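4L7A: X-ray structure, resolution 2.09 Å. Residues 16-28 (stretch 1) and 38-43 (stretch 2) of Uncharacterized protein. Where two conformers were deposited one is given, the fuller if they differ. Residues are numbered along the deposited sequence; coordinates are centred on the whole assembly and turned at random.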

# COMPACT_ATOMS: atom_id res chain seq x y z
N SER A 16 -24.83 -7.45 14.85
CA SER A 16 -25.43 -7.12 16.16
C SER A 16 -24.47 -6.25 16.96
O SER A 16 -23.28 -6.17 16.63
CB SER A 16 -25.69 -8.42 16.95
OG SER A 16 -24.47 -9.08 17.25
N GLU A 17 -24.93 -5.65 18.05
CA GLU A 17 -24.02 -4.87 18.91
C GLU A 17 -22.92 -5.74 19.51
O GLU A 17 -21.79 -5.28 19.69
CB GLU A 17 -24.78 -4.19 20.02
CG GLU A 17 -25.75 -3.14 19.54
CD GLU A 17 -25.07 -2.05 18.68
OE1 GLU A 17 -23.92 -1.60 19.00
OE2 GLU A 17 -25.71 -1.67 17.68
N LYS A 18 -23.25 -6.98 19.82
CA LYS A 18 -22.27 -7.92 20.39
C LYS A 18 -21.13 -8.22 19.42
O LYS A 18 -19.97 -8.24 19.81
CB LYS A 18 -22.98 -9.22 20.78
CG LYS A 18 -22.18 -10.15 21.71
CD LYS A 18 -23.12 -11.03 22.53
CE LYS A 18 -24.05 -10.21 23.47
NZ LYS A 18 -24.69 -11.02 24.56
N GLU A 19 -21.48 -8.44 18.16
CA GLU A 19 -20.52 -8.69 17.07
C GLU A 19 -19.61 -7.47 16.87
O GLU A 19 -18.40 -7.60 16.80
CB GLU A 19 -21.26 -9.09 15.78
CG GLU A 19 -21.86 -10.53 15.85
CD GLU A 19 -22.85 -10.89 14.73
OE1 GLU A 19 -23.43 -9.98 14.10
OE2 GLU A 19 -23.13 -12.09 14.53
N LYS A 20 -20.20 -6.27 16.85
CA LYS A 20 -19.42 -5.04 16.72
C LYS A 20 -18.49 -4.80 17.89
O LYS A 20 -17.39 -4.33 17.67
CB LYS A 20 -20.29 -3.81 16.59
CG LYS A 20 -21.10 -3.84 15.34
CD LYS A 20 -21.99 -2.65 15.34
CE LYS A 20 -22.99 -2.74 14.26
NZ LYS A 20 -23.86 -1.56 14.38
N SER A 21 -18.95 -5.10 19.12
CA SER A 21 -18.06 -4.96 20.27
C SER A 21 -16.96 -6.02 20.20
O SER A 21 -15.85 -5.75 20.62
CB SER A 21 -18.81 -5.11 21.62
OG SER A 21 -19.78 -4.10 21.69
N GLU A 22 -17.26 -7.20 19.69
CA GLU A 22 -16.21 -8.25 19.53
C GLU A 22 -15.15 -7.81 18.51
O GLU A 22 -13.96 -7.99 18.74
CB GLU A 22 -16.83 -9.61 19.12
CG GLU A 22 -15.86 -10.83 19.09
CD GLU A 22 -16.47 -12.11 18.45
OE1 GLU A 22 -17.69 -12.14 18.17
OE2 GLU A 22 -15.72 -13.10 18.23
N PHE A 23 -15.57 -7.21 17.41
CA PHE A 23 -14.64 -6.64 16.44
C PHE A 23 -13.83 -5.48 17.05
O PHE A 23 -12.63 -5.39 16.84
CB PHE A 23 -15.37 -6.24 15.16
CG PHE A 23 -14.48 -5.94 13.97
CD1 PHE A 23 -13.24 -6.52 13.80
CD2 PHE A 23 -14.93 -5.07 12.99
CE1 PHE A 23 -12.47 -6.22 12.67
CE2 PHE A 23 -14.15 -4.76 11.87
CZ PHE A 23 -12.92 -5.34 11.73
N ASP A 24 -14.47 -4.61 17.83
CA ASP A 24 -13.74 -3.51 18.47
C ASP A 24 -12.66 -4.08 19.33
O ASP A 24 -11.54 -3.62 19.31
CB ASP A 24 -14.63 -2.61 19.31
CG ASP A 24 -15.66 -1.87 18.49
OD1 ASP A 24 -15.54 -1.77 17.26
OD2 ASP A 24 -16.65 -1.41 19.10
N ARG A 25 -13.00 -5.11 20.07
CA ARG A 25 -12.02 -5.78 20.95
C ARG A 25 -10.87 -6.32 20.10
O ARG A 25 -9.72 -6.11 20.42
CB ARG A 25 -12.69 -6.90 21.82
CG ARG A 25 -12.21 -6.95 23.29
CD ARG A 25 -12.80 -8.16 24.11
NE ARG A 25 -12.03 -9.40 23.95
CZ ARG A 25 -12.44 -10.50 23.31
NH1 ARG A 25 -13.64 -10.56 22.77
NH2 ARG A 25 -11.65 -11.54 23.24
N TRP A 26 -11.19 -7.00 19.00
CA TRP A 26 -10.16 -7.57 18.13
C TRP A 26 -9.26 -6.46 17.56
O TRP A 26 -8.05 -6.66 17.43
CB TRP A 26 -10.84 -8.38 17.05
CG TRP A 26 -9.93 -9.12 16.20
CD1 TRP A 26 -9.57 -10.41 16.36
CD2 TRP A 26 -9.18 -8.62 15.07
NE1 TRP A 26 -8.68 -10.77 15.37
CE2 TRP A 26 -8.45 -9.70 14.55
CE3 TRP A 26 -9.12 -7.38 14.41
CZ2 TRP A 26 -7.63 -9.60 13.43
CZ3 TRP A 26 -8.31 -7.27 13.27
CH2 TRP A 26 -7.58 -8.38 12.80
N LEU A 27 -9.84 -5.32 17.21
CA LEU A 27 -9.06 -4.21 16.64
C LEU A 27 -8.15 -3.61 17.73
O LEU A 27 -6.97 -3.26 17.46
CB LEU A 27 -9.96 -3.14 16.05
CG LEU A 27 -10.70 -3.63 14.81
CD1 LEU A 27 -11.81 -2.66 14.47
CD2 LEU A 27 -9.75 -3.76 13.62
N LEU A 28 -8.66 -3.47 18.94
CA LEU A 28 -7.81 -2.99 20.02
C LEU A 28 -6.55 -3.86 20.12
O LEU A 28 -5.44 -3.36 20.18
CB LEU A 28 -8.58 -3.02 21.32
CG LEU A 28 -7.84 -2.63 22.61
CD1 LEU A 28 -7.28 -1.22 22.51
CD2 LEU A 28 -8.80 -2.71 23.83
N ASP A 38 -5.41 3.34 14.56
CA ASP A 38 -6.83 3.37 14.83
C ASP A 38 -7.52 2.93 13.56
O ASP A 38 -7.56 3.67 12.56
CB ASP A 38 -7.17 4.80 15.29
CG ASP A 38 -8.61 4.98 15.72
OD1 ASP A 38 -9.37 4.00 15.92
OD2 ASP A 38 -9.00 6.16 15.83
N PHE A 39 -8.08 1.74 13.56
CA PHE A 39 -8.82 1.21 12.40
C PHE A 39 -10.32 1.40 12.56
O PHE A 39 -10.93 0.78 13.41
CB PHE A 39 -8.48 -0.26 12.27
CG PHE A 39 -8.95 -0.95 11.00
CD1 PHE A 39 -10.27 -1.27 10.79
CD2 PHE A 39 -8.01 -1.42 10.06
CE1 PHE A 39 -10.66 -1.96 9.68
CE2 PHE A 39 -8.41 -2.13 8.92
CZ PHE A 39 -9.75 -2.37 8.73
N LYS A 40 -10.94 2.23 11.74
CA LYS A 40 -12.35 2.58 11.93
C LYS A 40 -13.24 1.99 10.84
O LYS A 40 -12.94 2.10 9.64
CB LYS A 40 -12.52 4.09 11.96
CG LYS A 40 -11.71 4.79 13.03
CD LYS A 40 -12.27 6.17 13.27
CE LYS A 40 -11.39 6.99 14.19
NZ LYS A 40 -11.91 8.37 14.27
N TYR A 41 -14.32 1.33 11.25
CA TYR A 41 -15.30 0.81 10.33
C TYR A 41 -16.67 1.35 10.57
O TYR A 41 -17.50 1.34 9.66
CB TYR A 41 -15.33 -0.69 10.36
CG TYR A 41 -15.87 -1.24 11.63
CD1 TYR A 41 -15.07 -1.33 12.75
CD2 TYR A 41 -17.18 -1.65 11.71
CE1 TYR A 41 -15.58 -1.82 13.96
CE2 TYR A 41 -17.71 -2.12 12.90
CZ TYR A 41 -16.88 -2.23 14.02
OH TYR A 41 -17.42 -2.68 15.18
N ARG A 42 -16.92 1.85 11.78
CA ARG A 42 -18.26 2.34 12.14
C ARG A 42 -18.47 3.66 11.41
O ARG A 42 -17.67 4.59 11.55
CB ARG A 42 -18.39 2.51 13.65
CG ARG A 42 -18.43 1.21 14.50
CD ARG A 42 -18.14 1.57 15.97
NE ARG A 42 -18.23 0.47 16.93
CZ ARG A 42 -19.35 0.01 17.43
NH1 ARG A 42 -20.51 0.51 17.04
NH2 ARG A 42 -19.33 -0.99 18.28
N MSE A 43 -19.57 3.74 10.69
CA MSE A 43 -19.90 4.94 9.91
C MSE A 43 -20.14 6.20 10.75
O MSE A 43 -19.78 7.32 10.35
CB MSE A 43 -21.14 4.67 9.07
CG MSE A 43 -20.88 3.62 7.99
SE MSE A 43 -22.53 2.99 7.16
CE MSE A 43 -22.96 1.45 8.35
O HOH W 1 -21.64 -2.26 19.75

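The contact between the helix that begins at Glu17 and the segment from Asp38 to Met43 is polar around Asp24 and apolar toward Leu27. Asp24 supplies most of the acceptors. Its OD2 receives Arg42 NH2 at 2.8 Å in a well-directed hydrogen bond (N-H...acceptor angle 156°) and Arg42 NE at 3.3 Å with a more bent one (137°), so that a single carboxylate oxygen takes two guanidinium donors in a salt bridge lying near the guanidinium plane.

The other oxygen, Asp24 OD1, lies 2.9 Å from Tyr41 OH, while Lys20 O is 3.0 Å from the same Tyr41 OH. Both acceptors sit near the plane of the tyrosine ring, and the geometry does not settle which receives the phenolic proton. Lys20 O is not left unsatisfied in either case, because it already accepts the helical bond from Asp24 N at 2.9 Å.

Arg42 NH2 has a second acceptor in water 1, 3.0 Å away. That water in turn donates to Glu17 O at 3.0 Å and to Glu17 OE1 at a short 2.5 Å, and thereby links the first turn of the helix to the arginine. Direct pairing is absent here: Glu17 OE1 and Arg42 NH1 are 4.5 Å apart, beyond a salt bridge, and NH1 is hydrogen-bonded elsewhere in the structure. The aliphatic part of Lys20 packs against the guanidinium, with CG over one face.

The side chains of Phe23 and Leu27 make the apolar part of the contact. Phe23 CD2 lies over one face of the Tyr41 ring, 3.5 Å from Tyr41 CE1, with the two ring planes at 44°. Leu27 extends this apolar surface, its CD1 3.9 Å from Tyr41 CE1 and its CD2 3.8 Å from Phe39 CD1.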